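PDB 2D5C: shikimate dehydrogenase (NADP(+)) from Thermus thermophilus, which catalyses the reversible NADPH-linked reduction of 3-dehydroshikimate to shikimate on the pathway to chorismate and the aromatic amino acids. Local coordinates for residues V203-Y207 / Q226-L232; N177-L183 / V206-L210; P118-A124 / L140-N146; T99-G103 / W234-A239. One frame throughout, in Å; residues are numbered along the deposited sequence.

Overall arrangement
The four contacts illustrate how chemistry follows place in a two-domain dehydrogenase. Contacts 1 and 4 are buried and share helix 229-244: its first turn meets the end of strand 201-204 in contact 1, through two waters and a tyrosine face, and its middle meets the start of helix 100-110 in contact 4, where shikimate is bound. Contact 2, only partly buried, joins two loops without any hydrogen bond between them; it shares Val206 and Tyr207 with contact 1, and Asn177 of contact 2 bonds Asp204 of contact 1. Contact 3, also buried, lies in the same parallel sheet as contact 1 but is dominated by regular backbone bonding between adjacent strands.

Contact 1: V203-Y207 / Q226-L232; sequences VDLVY and QTGLPML. With SO4 (sulfate ion), chain D.
The ring of Tyr207 carries Leu232 CD2 over one face, a CH-pi contact 3.9 Å from the ring centroid, while a water lies at its edge, in the ring plane. Leu232 CD2 sits toward the rim, closest to Tyr207 CZ at 3.6 Å, and the two side chains cross at about a right angle. Leu229 CD2 packs near Tyr207 CB, where the ring leaves the backbone. With chi1 at 55°, Tyr207 CG stands between its own backbone N and carbonyl carbon, which brings the ring across the first turn of helix 229-244. The edge water donates to Leu205 O and Gly228 O, each at 2.9 Å; a second water accepts from Gly228 N and donates to Val206 O. Solvent thus bridges the two segments where their direct bonding ends, beyond the weak bond from Asp204 N to Gln226 O (3.3 Å). Gly228 has no side chain to hold these backbones apart, and its CA lies 3.0 Å from Asp204 O. Thr227 N and OG1 both grip a sulfate, probably from the crystallisation liquor, which Arg258 also binds. Leu205 and Gly228 belong to the NADP(+) site, and Tyr207 to that of shikimate. Strand 201-204 pairs in parallel with edge strand 224-226, Val203 and Gln226 side by side, while helix 100-110 packs against Val203 and Met231 and helix 250-260 against Leu229.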
loop_
_atom_site.group_PDB
_atom_site.type_symbol
_atom_site.label_atom_id
_atom_site.label_comp_id
_atom_site.label_asym_id
_atom_site.label_seq_id
_atom_site.Cartn_x
_atom_site.Cartn_y
_atom_site.Cartn_z
ATOM N N VAL A 203 15.434 -26.275 10.886
ATOM C CA VAL A 203 15.599 -25.010 10.182
ATOM C C VAL A 203 16.072 -23.973 11.184
ATOM O O VAL A 203 15.580 -23.940 12.314
ATOM C CB VAL A 203 14.261 -24.535 9.570
ATOM C CG1 VAL A 203 14.467 -23.230 8.817
ATOM C CG2 VAL A 203 13.703 -25.627 8.636
ATOM N N ASP A 204 17.052 -23.161 10.794
ATOM C CA ASP A 204 17.569 -22.128 11.698
ATOM C C ASP A 204 17.355 -20.763 11.050
ATOM O O ASP A 204 17.725 -20.559 9.896
ATOM C CB ASP A 204 19.074 -22.350 11.977
ATOM C CG ASP A 204 19.565 -21.613 13.229
ATOM O OD1 ASP A 204 18.901 -20.641 13.647
ATOM O OD2 ASP A 204 20.627 -21.986 13.798
ATOM N N LEU A 205 16.733 -19.838 11.782
ATOM C CA LEU A 205 16.502 -18.495 11.271
ATOM C C LEU A 205 17.786 -17.666 11.376
ATOM O O LEU A 205 17.946 -16.679 10.658
ATOM C CB LEU A 205 15.375 -17.795 12.050
ATOM C CG LEU A 205 14.024 -18.510 12.124
ATOM C CD1 LEU A 205 12.937 -17.530 12.572
ATOM C CD2 LEU A 205 13.684 -19.083 10.774
ATOM N N VAL A 206 18.678 -18.059 12.286
ATOM C CA VAL A 206 19.959 -17.372 12.454
ATOM C C VAL A 206 20.812 -17.756 11.251
ATOM O O VAL A 206 20.948 -18.950 10.938
ATOM C CB VAL A 206 20.706 -17.831 13.735
ATOM C CG1 VAL A 206 22.153 -17.292 13.731
ATOM C CG2 VAL A 206 19.970 -17.345 14.976
ATOM N N TYR A 207 21.366 -16.756 10.567
ATOM C CA TYR A 207 22.215 -17.021 9.407
ATOM C C TYR A 207 23.603 -16.376 9.527
ATOM O O TYR A 207 24.320 -16.233 8.540
ATOM C CB TYR A 207 21.516 -16.593 8.108
ATOM C CG TYR A 207 21.057 -15.155 8.081
ATOM C CD1 TYR A 207 21.967 -14.115 7.907
ATOM C CD2 TYR A 207 19.712 -14.834 8.258
ATOM C CE1 TYR A 207 21.549 -12.785 7.912
ATOM C CE2 TYR A 207 19.284 -13.515 8.265
ATOM C CZ TYR A 207 20.204 -12.496 8.093
ATOM O OH TYR A 207 19.777 -11.191 8.105
ATOM N N GLN A 226 17.933 -26.818 6.703
ATOM C CA GLN A 226 17.821 -25.642 5.853
ATOM C C GLN A 226 18.344 -24.439 6.623
ATOM O O GLN A 226 18.014 -24.255 7.791
ATOM C CB GLN A 226 16.373 -25.381 5.435
ATOM C CG GLN A 226 16.258 -24.200 4.476
ATOM C CD GLN A 226 14.844 -23.961 3.999
ATOM O OE1 GLN A 226 13.956 -23.632 4.789
ATOM N NE2 GLN A 226 14.622 -24.133 2.699
ATOM N N THR A 227 19.172 -23.628 5.972
ATOM C CA THR A 227 19.730 -22.440 6.609
ATOM C C THR A 227 18.658 -21.358 6.635
ATOM O O THR A 227 17.549 -21.570 6.152
ATOM C CB THR A 227 20.938 -21.879 5.840
ATOM O OG1 THR A 227 20.493 -21.380 4.576
ATOM C CG2 THR A 227 22.001 -22.970 5.624
ATOM N N GLY A 228 19.003 -20.204 7.194
ATOM C CA GLY A 228 18.048 -19.115 7.288
ATOM C C GLY A 228 17.966 -18.255 6.044
ATOM O O GLY A 228 17.126 -17.361 5.970
ATOM N N LEU A 229 18.812 -18.518 5.050
ATOM C CA LEU A 229 18.785 -17.700 3.843
ATOM C C LEU A 229 17.516 -17.832 2.995
ATOM O O LEU A 229 16.998 -16.828 2.496
ATOM C CB LEU A 229 20.017 -17.974 2.970
ATOM C CG LEU A 229 21.392 -17.562 3.511
ATOM C CD1 LEU A 229 22.416 -17.669 2.375
ATOM C CD2 LEU A 229 21.353 -16.139 4.053
ATOM N N PRO A 230 17.006 -19.064 2.799
ATOM C CA PRO A 230 15.792 -19.171 1.991
ATOM C C PRO A 230 14.636 -18.345 2.569
ATOM O O PRO A 230 13.914 -17.685 1.818
ATOM C CB PRO A 230 15.513 -20.669 1.985
ATOM C CG PRO A 230 16.916 -21.246 2.010
ATOM C CD PRO A 230 17.576 -20.398 3.068
ATOM N N MET A 231 14.451 -18.377 3.890
ATOM C CA MET A 231 13.371 -17.599 4.508
ATOM C C MET A 231 13.662 -16.106 4.358
ATOM O O MET A 231 12.759 -15.309 4.098
ATOM C CB MET A 231 13.237 -17.927 5.999
ATOM C CG MET A 231 12.103 -17.172 6.695
ATOM S SD MET A 231 11.946 -17.648 8.437
ATOM C CE MET A 231 10.842 -16.358 9.067
ATOM N N LEU A 232 14.925 -15.724 4.523
ATOM C CA LEU A 232 15.294 -14.318 4.402
ATOM C C LEU A 232 14.923 -13.801 3.011
ATOM O O LEU A 232 14.358 -12.710 2.864
ATOM C CB LEU A 232 16.801 -14.142 4.639
ATOM C CG LEU A 232 17.338 -12.708 4.573
ATOM C CD1 LEU A 232 16.682 -11.862 5.643
ATOM C CD2 LEU A 232 18.854 -12.717 4.766
HETATM S S SO4 D . 20.342 -24.167 2.121
HETATM O O1 SO4 D . 20.740 -22.592 2.064
HETATM O O2 SO4 D . 19.582 -24.405 0.912
HETATM O O3 SO4 D . 21.425 -24.902 2.196
HETATM O O4 SO4 D . 19.458 -24.241 3.258
HETATM O O HOH W 1 16.187 -16.135 8.373
HETATM O O HOH W 2 21.468 -20.424 8.568
#

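Contact 2: N177-L183 / V206-L210; sequences NATRVGL and VYRPL
Two loops that follow neighbouring strands of the parallel nucleotide-binding sheet meet here, and Val206 fills the bend of segment 177-183. Its two methyls divide the work. Val206 CG2 faces the start of the bend, 3.7 Å from Thr179 O and 3.9 Å from Asn177 ND2, whereas CG1 rests 3.8 Å from Leu183 CA at the far end. CG1 lies anti to the backbone N of Val206 (chi1 169°), which spreads the branches along the curve of the opposing chain. Further out, Leu183 CD1 reaches the backbone of Arg208, 3.6 Å from Arg208 O, and Gly182 O lies beside CD of Pro209, the residue after a cis peptide bond. The guanidinium of Arg208 leads away to His13 O. The bend keeps its shape through its own polar bonds. Asn177 OD1 accepts from Thr179 OG1 at 2.7 Å, in the carbonyl plane on a lone pair, and from Thr179 N, which stands well above that plane. Thr179 OG1 in turn accepts from Val181 N. Asn177 ND2 binds Asp204, tying the bend to the adjacent strand end. An Asx turn at Asn177, an ST turn at Thr179 and a type II turn from Arg180 to Leu183 overlap along the bend. Such loops at the carboxyl ends of parallel strands are where a Rossmann-type domain builds its cofactor site, and Thr179 accordingly touches Gly123 of the NADP(+) site.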
loop_
_atom_site.group_PDB
_atom_site.type_symbol
_atom_site.label_atom_id
_atom_site.label_comp_id
_atom_site.label_asym_id
_atom_site.label_seq_id
_atom_site.Cartn_x
_atom_site.Cartn_y
_atom_site.Cartn_z
ATOM N N ASN A 177 14.752 -23.210 14.907
ATOM C CA ASN A 177 15.328 -22.309 15.898
ATOM C C ASN A 177 14.917 -20.885 15.586
ATOM O O ASN A 177 15.339 -20.322 14.577
ATOM C CB ASN A 177 16.855 -22.365 15.932
ATOM C CG ASN A 177 17.433 -21.315 16.865
ATOM O OD1 ASN A 177 16.916 -21.109 17.969
ATOM N ND2 ASN A 177 18.507 -20.654 16.436
ATOM N N ALA A 178 14.080 -20.321 16.458
ATOM C CA ALA A 178 13.612 -18.950 16.317
ATOM C C ALA A 178 14.108 -18.141 17.515
ATOM O O ALA A 178 13.523 -17.117 17.877
ATOM C CB ALA A 178 12.069 -18.916 16.230
ATOM N N THR A 179 15.182 -18.612 18.146
ATOM C CA THR A 179 15.763 -17.884 19.271
ATOM C C THR A 179 16.981 -17.192 18.673
ATOM O O THR A 179 17.337 -17.439 17.521
ATOM C CB THR A 179 16.285 -18.811 20.401
ATOM O OG1 THR A 179 17.497 -19.454 19.975
ATOM C CG2 THR A 179 15.252 -19.861 20.776
ATOM N N ARG A 180 17.625 -16.322 19.434
ATOM C CA ARG A 180 18.825 -15.698 18.896
ATOM C C ARG A 180 20.074 -16.434 19.389
ATOM O O ARG A 180 21.197 -15.965 19.192
ATOM C CB ARG A 180 18.885 -14.218 19.267
ATOM C CG ARG A 180 17.828 -13.398 18.545
ATOM C CD ARG A 180 18.211 -11.933 18.502
ATOM N NE ARG A 180 18.311 -11.351 19.835
ATOM C CZ ARG A 180 19.267 -10.508 20.207
ATOM N NH1 ARG A 180 20.211 -10.152 19.344
ATOM N NH2 ARG A 180 19.280 -10.020 21.442
ATOM N N VAL A 181 19.879 -17.588 20.033
ATOM C CA VAL A 181 21.013 -18.372 20.513
ATOM C C VAL A 181 21.755 -18.863 19.279
ATOM O O VAL A 181 21.162 -19.441 18.366
ATOM C CB VAL A 181 20.585 -19.600 21.362
ATOM C CG1 VAL A 181 21.823 -20.406 21.779
ATOM C CG2 VAL A 181 19.845 -19.145 22.606
ATOM N N GLY A 182 23.056 -18.610 19.240
ATOM C CA GLY A 182 23.832 -19.036 18.096
ATOM C C GLY A 182 24.254 -17.877 17.223
ATOM O O GLY A 182 25.178 -18.003 16.416
ATOM N N LEU A 183 23.578 -16.740 17.367
ATOM C CA LEU A 183 23.914 -15.563 16.573
ATOM C C LEU A 183 25.351 -15.129 16.881
ATOM O O LEU A 183 25.692 -14.837 18.028
ATOM C CB LEU A 183 22.931 -14.427 16.883
ATOM C CG LEU A 183 23.140 -13.080 16.187
ATOM C CD1 LEU A 183 23.049 -13.241 14.679
ATOM C CD2 LEU A 183 22.080 -12.109 16.675
ATOM N N VAL A 206 18.678 -18.059 12.286
ATOM C CA VAL A 206 19.959 -17.372 12.454
ATOM C C VAL A 206 20.812 -17.756 11.251
ATOM O O VAL A 206 20.948 -18.950 10.938
ATOM C CB VAL A 206 20.706 -17.831 13.735
ATOM C CG1 VAL A 206 22.153 -17.292 13.731
ATOM C CG2 VAL A 206 19.970 -17.345 14.976
ATOM N N TYR A 207 21.366 -16.756 10.567
ATOM C CA TYR A 207 22.215 -17.021 9.407
ATOM C C TYR A 207 23.603 -16.376 9.527
ATOM O O TYR A 207 24.320 -16.233 8.540
ATOM C CB TYR A 207 21.516 -16.593 8.108
ATOM C CG TYR A 207 21.057 -15.155 8.081
ATOM C CD1 TYR A 207 21.967 -14.115 7.907
ATOM C CD2 TYR A 207 19.712 -14.834 8.258
ATOM C CE1 TYR A 207 21.549 -12.785 7.912
ATOM C CE2 TYR A 207 19.284 -13.515 8.265
ATOM C CZ TYR A 207 20.204 -12.496 8.093
ATOM O OH TYR A 207 19.777 -11.191 8.105
ATOM N N ARG A 208 23.965 -15.993 10.749
ATOM C CA ARG A 208 25.286 -15.434 11.053
ATOM C C ARG A 208 25.783 -16.098 12.325
ATOM O O ARG A 208 25.385 -15.722 13.429
ATOM C CB ARG A 208 25.220 -13.917 11.276
ATOM C CG ARG A 208 25.216 -13.083 10.005
ATOM C CD ARG A 208 25.419 -11.604 10.335
ATOM N NE ARG A 208 25.549 -10.774 9.139
ATOM C CZ ARG A 208 26.579 -10.823 8.297
ATOM N NH1 ARG A 208 27.582 -11.663 8.518
ATOM N NH2 ARG A 208 26.603 -10.033 7.229
ATOM N N PRO A 209 26.659 -17.109 12.200
ATOM C CA PRO A 209 27.231 -17.700 10.986
ATOM C C PRO A 209 26.172 -18.445 10.168
ATOM O O PRO A 209 25.108 -18.777 10.694
ATOM C CB PRO A 209 28.280 -18.645 11.548
ATOM C CG PRO A 209 27.628 -19.130 12.808
ATOM C CD PRO A 209 27.087 -17.852 13.397
ATOM N N LEU A 210 26.456 -18.715 8.894
ATOM C CA LEU A 210 25.493 -19.431 8.052
ATOM C C LEU A 210 25.251 -20.836 8.605
ATOM O O LEU A 210 24.106 -21.252 8.802
ATOM C CB LEU A 210 25.991 -19.522 6.604
ATOM C CG LEU A 210 25.067 -20.229 5.607
ATOM C CD1 LEU A 210 23.734 -19.469 5.501
ATOM C CD2 LEU A 210 25.740 -20.309 4.232
#

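Contact 3: P118-A124 / L140-N146; sequences PALVLGA and LEVWVWN
Five backbone-to-backbone hydrogen bonds, among them those pairing Trp143 with Ala119 and Val121, and a sixth from a backbone N to a side-chain oxygen join segments 118-124 and 140-146. Trp143 N to Ala119 O is the straightest, at 2.8 Å and 176°, and Val121 N answers with a bond to Trp143 O. The series runs from Ala119 N on Glu141 O to Gly123 N on Trp145 O, in the staggered pattern of parallel strands, 119-122 and 142-145, whose directions differ by 23°. Past the last of these, Asn146 OD1 accepts from Ala124 N at 2.9 Å, the donor standing above the carbonyl plane. Asn146 CG lies anti to its backbone N (chi1 -168°), which carries the amide across to the turn after strand 119-122; Thr148 O holds its ND2. Packing takes over outside this polar core. Pro118 CB sits over one face of the Trp143 six-membered ring, 3.5 Å from its centroid, in a CH-pi contact, and the indole also makes a cation-pi contact with Arg162. On the same side of the sheet Leu120 CD1 touches Trp143 CB at 3.8 Å, and Leu122 CD2 approaches Trp145 CE3. Opposite them, Val121 CG2 meets Val142 CG1 at 4.1 Å beneath helix 126-137, which completes a beta-alpha-beta unit. The bonding sets the spacing of the two strand ends, which probably helps to keep Gly123, Ala124 and Asn146, all NADP(+)-binding residues, in a constant relation to one another.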
loop_
_atom_site.group_PDB
_atom_site.type_symbol
_atom_site.label_atom_id
_atom_site.label_comp_id
_atom_site.label_asym_id
_atom_site.label_seq_id
_atom_site.Cartn_x
_atom_site.Cartn_y
_atom_site.Cartn_z
ATOM N N PRO A 118 5.029 -33.579 14.618
ATOM C CA PRO A 118 4.929 -32.326 15.373
ATOM C C PRO A 118 6.089 -31.406 15.018
ATOM O O PRO A 118 7.219 -31.863 14.852
ATOM C CB PRO A 118 5.021 -32.790 16.827
ATOM C CG PRO A 118 4.516 -34.188 16.782
ATOM C CD PRO A 118 5.143 -34.724 15.531
ATOM N N ALA A 119 5.799 -30.115 14.902
ATOM C CA ALA A 119 6.815 -29.117 14.582
ATOM C C ALA A 119 7.057 -28.316 15.856
ATOM O O ALA A 119 6.126 -27.730 16.402
ATOM C CB ALA A 119 6.303 -28.200 13.479
ATOM N N LEU A 120 8.302 -28.295 16.335
ATOM C CA LEU A 120 8.634 -27.549 17.553
ATOM C C LEU A 120 9.378 -26.264 17.215
ATOM O O LEU A 120 10.429 -26.285 16.577
ATOM C CB LEU A 120 9.493 -28.401 18.495
ATOM C CG LEU A 120 10.100 -27.685 19.717
ATOM C CD1 LEU A 120 9.009 -27.083 20.609
ATOM C CD2 LEU A 120 10.945 -28.673 20.498
ATOM N N VAL A 121 8.815 -25.144 17.644
ATOM C CA VAL A 121 9.413 -23.841 17.414
ATOM C C VAL A 121 10.094 -23.417 18.718
ATOM O O VAL A 121 9.454 -23.354 19.768
ATOM C CB VAL A 121 8.341 -22.802 17.031
ATOM C CG1 VAL A 121 9.009 -21.443 16.722
ATOM C CG2 VAL A 121 7.540 -23.311 15.814
ATOM N N LEU A 122 11.401 -23.198 18.654
ATOM C CA LEU A 122 12.138 -22.763 19.826
ATOM C C LEU A 122 12.187 -21.244 19.781
ATOM O O LEU A 122 12.703 -20.669 18.823
ATOM C CB LEU A 122 13.557 -23.324 19.808
ATOM C CG LEU A 122 13.683 -24.844 19.681
ATOM C CD1 LEU A 122 15.183 -25.168 19.717
ATOM C CD2 LEU A 122 12.932 -25.578 20.798
ATOM N N GLY A 123 11.642 -20.602 20.814
ATOM C CA GLY A 123 11.636 -19.153 20.857
ATOM C C GLY A 123 10.241 -18.646 20.561
ATOM O O GLY A 123 9.678 -18.977 19.520
ATOM N N ALA A 124 9.669 -17.867 21.475
ATOM C CA ALA A 124 8.323 -17.353 21.255
ATOM C C ALA A 124 8.272 -15.834 21.121
ATOM O O ALA A 124 7.308 -15.194 21.551
ATOM C CB ALA A 124 7.372 -17.831 22.363
ATOM N N LEU A 140 -0.296 -27.999 10.483
ATOM C CA LEU A 140 0.500 -28.961 11.240
ATOM C C LEU A 140 0.260 -28.846 12.726
ATOM O O LEU A 140 -0.274 -27.842 13.203
ATOM C CB LEU A 140 1.995 -28.752 11.011
ATOM C CG LEU A 140 2.573 -28.800 9.607
ATOM C CD1 LEU A 140 4.085 -28.843 9.707
ATOM C CD2 LEU A 140 2.051 -30.026 8.844
ATOM N N GLU A 141 0.636 -29.903 13.438
ATOM C CA GLU A 141 0.567 -29.937 14.889
ATOM C C GLU A 141 1.814 -29.155 15.317
ATOM O O GLU A 141 2.924 -29.548 14.977
ATOM C CB GLU A 141 0.682 -31.371 15.387
ATOM C CG GLU A 141 0.733 -31.508 16.903
ATOM C CD GLU A 141 0.775 -32.958 17.366
ATOM O OE1 GLU A 141 0.707 -33.193 18.592
ATOM O OE2 GLU A 141 0.884 -33.863 16.508
ATOM N N VAL A 142 1.629 -28.071 16.061
ATOM C CA VAL A 142 2.756 -27.236 16.475
ATOM C C VAL A 142 2.980 -27.222 17.988
ATOM O O VAL A 142 2.023 -27.134 18.765
ATOM C CB VAL A 142 2.547 -25.769 15.993
ATOM C CG1 VAL A 142 3.799 -24.935 16.238
ATOM C CG2 VAL A 142 2.195 -25.755 14.516
ATOM N N TRP A 143 4.247 -27.327 18.388
ATOM C CA TRP A 143 4.629 -27.264 19.795
ATOM C C TRP A 143 5.522 -26.038 19.901
ATOM O O TRP A 143 6.201 -25.674 18.934
ATOM C CB TRP A 143 5.441 -28.476 20.230
ATOM C CG TRP A 143 4.728 -29.771 20.146
ATOM C CD1 TRP A 143 3.382 -29.972 20.016
ATOM C CD2 TRP A 143 5.325 -31.066 20.204
ATOM N NE1 TRP A 143 3.107 -31.322 19.988
ATOM C CE2 TRP A 143 4.284 -32.015 20.102
ATOM C CE3 TRP A 143 6.643 -31.516 20.333
ATOM C CZ2 TRP A 143 4.523 -33.392 20.126
ATOM C CZ3 TRP A 143 6.881 -32.888 20.357
ATOM C CH2 TRP A 143 5.823 -33.809 20.253
ATOM N N VAL A 144 5.524 -25.396 21.068
ATOM C CA VAL A 144 6.352 -24.217 21.265
ATOM C C VAL A 144 7.062 -24.252 22.619
ATOM O O VAL A 144 6.549 -24.786 23.597
ATOM C CB VAL A 144 5.505 -22.909 21.198
ATOM C CG1 VAL A 144 4.826 -22.788 19.831
ATOM C CG2 VAL A 144 4.439 -22.929 22.298
ATOM N N TRP A 145 8.249 -23.680 22.649
ATOM C CA TRP A 145 9.037 -23.605 23.876
ATOM C C TRP A 145 9.718 -22.243 23.882
ATOM O O TRP A 145 9.984 -21.666 22.826
ATOM C CB TRP A 145 10.093 -24.712 23.899
ATOM C CG TRP A 145 11.046 -24.594 25.038
ATOM C CD1 TRP A 145 10.893 -25.109 26.300
ATOM C CD2 TRP A 145 12.286 -23.878 25.041
ATOM N NE1 TRP A 145 11.968 -24.750 27.084
ATOM C CE2 TRP A 145 12.834 -23.995 26.336
ATOM C CE3 TRP A 145 12.988 -23.143 24.072
ATOM C CZ2 TRP A 145 14.053 -23.406 26.690
ATOM C CZ3 TRP A 145 14.199 -22.556 24.422
ATOM C CH2 TRP A 145 14.719 -22.692 25.726
ATOM N N ASN A 146 9.991 -21.732 25.077
ATOM C CA ASN A 146 10.666 -20.449 25.236
ATOM C C ASN A 146 11.424 -20.499 26.561
ATOM O O ASN A 146 10.963 -21.141 27.502
ATOM C CB ASN A 146 9.643 -19.317 25.274
ATOM C CG ASN A 146 10.288 -17.953 25.140
ATOM O OD1 ASN A 146 10.913 -17.653 24.128
ATOM N ND2 ASN A 146 10.143 -17.122 26.166
#

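Contact 4: T99-G103 / W234-A239; sequences TDAPG and WQGALA. With SKM ((3R,4S,5R)-3,4,5-trihydroxycyclohex-1-ene-1-carboxylic acid), chain E.
Gln235 can be followed outward from CB, which touches Thr99 O at 3.4 Å where helix 229-244 passes the start of helix 100-110. CG, the next atom, lies 3.8 Å from Asp100 OD1. The side chain then bends at chi2 (76°), turning the amide toward shikimate: CD comes up against the substrate ring at C8, and OE1 accepts from shikimate O7 at 3.0 Å. NE2 is held by Leu232 O, about one turn earlier in its own helix, so that bonds at both ends of the amide help to set its rotation. Asp100 takes the neighbouring hydroxyl, OD1 accepting from O12 at 2.8 Å, while OD2 forms a salt bridge with Lys64, the proton acceptor. Between the helices Thr99 OG1 donates to Gln235 O at 2.8 Å. That carbonyl also accepts from Ala239 N in the helix, the two donors arriving from opposite faces of its plane. Leu238 CD1 packs on Pro102 CG at 3.7 Å, and Gly103, without a side chain, lets the backbones approach to 4.3 Å between Gly103 CA and Gln235 CA. Two adjacent substrate hydroxyls thus each meet a residue from a different helix, with Lys64, Asn85 and others completing the site; the threonine bond and the close glycine approach help to define how the helices sit.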
loop_
_atom_site.group_PDB
_atom_site.type_symbol
_atom_site.label_atom_id
_atom_site.label_comp_id
_atom_site.label_asym_id
_atom_site.label_seq_id
_atom_site.Cartn_x
_atom_site.Cartn_y
_atom_site.Cartn_z
ATOM N N THR A 99 5.669 -10.521 6.527
ATOM C CA THR A 99 6.017 -11.457 5.474
ATOM C C THR A 99 6.904 -12.593 5.985
ATOM O O THR A 99 7.233 -13.482 5.221
ATOM C CB THR A 99 6.695 -10.746 4.283
ATOM O OG1 THR A 99 7.956 -10.200 4.696
ATOM C CG2 THR A 99 5.794 -9.621 3.767
ATOM N N ASP A 100 7.272 -12.569 7.269
ATOM C CA ASP A 100 8.086 -13.656 7.838
ATOM C C ASP A 100 7.288 -14.949 7.814
ATOM O O ASP A 100 7.824 -16.014 7.494
ATOM C CB ASP A 100 8.492 -13.381 9.298
ATOM C CG ASP A 100 9.559 -12.313 9.435
ATOM O OD1 ASP A 100 10.570 -12.349 8.693
ATOM O OD2 ASP A 100 9.401 -11.436 10.310
ATOM N N ALA A 101 5.999 -14.876 8.151
ATOM C CA ALA A 101 5.173 -16.088 8.166
ATOM C C ALA A 101 5.016 -16.749 6.788
ATOM O O ALA A 101 5.369 -17.911 6.613
ATOM C CB ALA A 101 3.790 -15.789 8.786
ATOM N N PRO A 102 4.478 -16.025 5.789
ATOM C CA PRO A 102 4.331 -16.655 4.473
ATOM C C PRO A 102 5.689 -17.002 3.848
ATOM O O PRO A 102 5.813 -17.992 3.129
ATOM C CB PRO A 102 3.562 -15.604 3.672
ATOM C CG PRO A 102 3.970 -14.310 4.330
ATOM C CD PRO A 102 3.912 -14.667 5.786
ATOM N N GLY A 103 6.696 -16.190 4.146
ATOM C CA GLY A 103 8.030 -16.435 3.613
ATOM C C GLY A 103 8.574 -17.758 4.119
ATOM O O GLY A 103 9.221 -18.517 3.392
ATOM N N TRP A 234 12.704 -15.136 0.785
ATOM C CA TRP A 234 11.273 -15.141 0.524
ATOM C C TRP A 234 10.522 -14.036 1.262
ATOM O O TRP A 234 9.652 -13.384 0.673
ATOM C CB TRP A 234 10.682 -16.511 0.859
ATOM C CG TRP A 234 10.667 -17.406 -0.322
ATOM C CD1 TRP A 234 11.534 -18.424 -0.597
ATOM C CD2 TRP A 234 9.760 -17.340 -1.423
ATOM N NE1 TRP A 234 11.219 -18.999 -1.805
ATOM C CE2 TRP A 234 10.134 -18.354 -2.335
ATOM C CE3 TRP A 234 8.664 -16.519 -1.731
ATOM C CZ2 TRP A 234 9.452 -18.573 -3.531
ATOM C CZ3 TRP A 234 7.986 -16.733 -2.920
ATOM C CH2 TRP A 234 8.382 -17.757 -3.808
ATOM N N GLN A 235 10.834 -13.810 2.536
ATOM C CA GLN A 235 10.127 -12.743 3.231
ATOM C C GLN A 235 10.440 -11.415 2.543
ATOM O O GLN A 235 9.589 -10.516 2.483
ATOM C CB GLN A 235 10.482 -12.709 4.728
ATOM C CG GLN A 235 11.924 -12.320 5.096
ATOM C CD GLN A 235 12.209 -10.833 4.978
ATOM O OE1 GLN A 235 11.380 -9.989 5.344
ATOM N NE2 GLN A 235 13.404 -10.499 4.488
ATOM N N GLY A 236 11.656 -11.309 1.992
ATOM C CA GLY A 236 12.051 -10.096 1.297
ATOM C C GLY A 236 11.327 -9.939 -0.034
ATOM O O GLY A 236 10.832 -8.850 -0.344
ATOM N N ALA A 237 11.265 -11.001 -0.833
ATOM C CA ALA A 237 10.580 -10.936 -2.125
ATOM C C ALA A 237 9.112 -10.592 -1.917
ATOM O O ALA A 237 8.526 -9.803 -2.662
ATOM C CB ALA A 237 10.690 -12.271 -2.862
ATOM N N LEU A 238 8.519 -11.195 -0.893
ATOM C CA LEU A 238 7.114 -10.926 -0.599
ATOM C C LEU A 238 6.904 -9.485 -0.174
ATOM O O LEU A 238 5.876 -8.883 -0.503
ATOM C CB LEU A 238 6.603 -11.868 0.492
ATOM C CG LEU A 238 6.506 -13.336 0.088
ATOM C CD1 LEU A 238 6.075 -14.155 1.292
ATOM C CD2 LEU A 238 5.526 -13.508 -1.053
ATOM N N ALA A 239 7.857 -8.922 0.554
ATOM C CA ALA A 239 7.719 -7.532 0.990
ATOM C C ALA A 239 7.818 -6.616 -0.226
ATOM O O ALA A 239 7.094 -5.624 -0.341
ATOM C CB ALA A 239 8.812 -7.168 2.004
HETATM O O12 SKM E . 11.820 -9.899 8.827
HETATM C C8 SKM E . 13.145 -9.672 8.323
HETATM C C6 SKM E . 13.329 -8.162 8.010
HETATM O O7 SKM E . 12.357 -7.765 7.045
HETATM C C5 SKM E . 14.747 -7.871 7.456
HETATM C C4 SKM E . 15.841 -8.688 8.146
HETATM C C1 SKM E . 17.254 -8.333 7.855
HETATM O O2 SKM E . 17.526 -7.316 7.015
HETATM O O3 SKM E . 18.174 -8.952 8.373
HETATM C C10 SKM E . 15.592 -9.696 8.988
HETATM C C9 SKM E . 14.197 -10.145 9.371
HETATM O O11 SKM E . 13.876 -9.589 10.656
#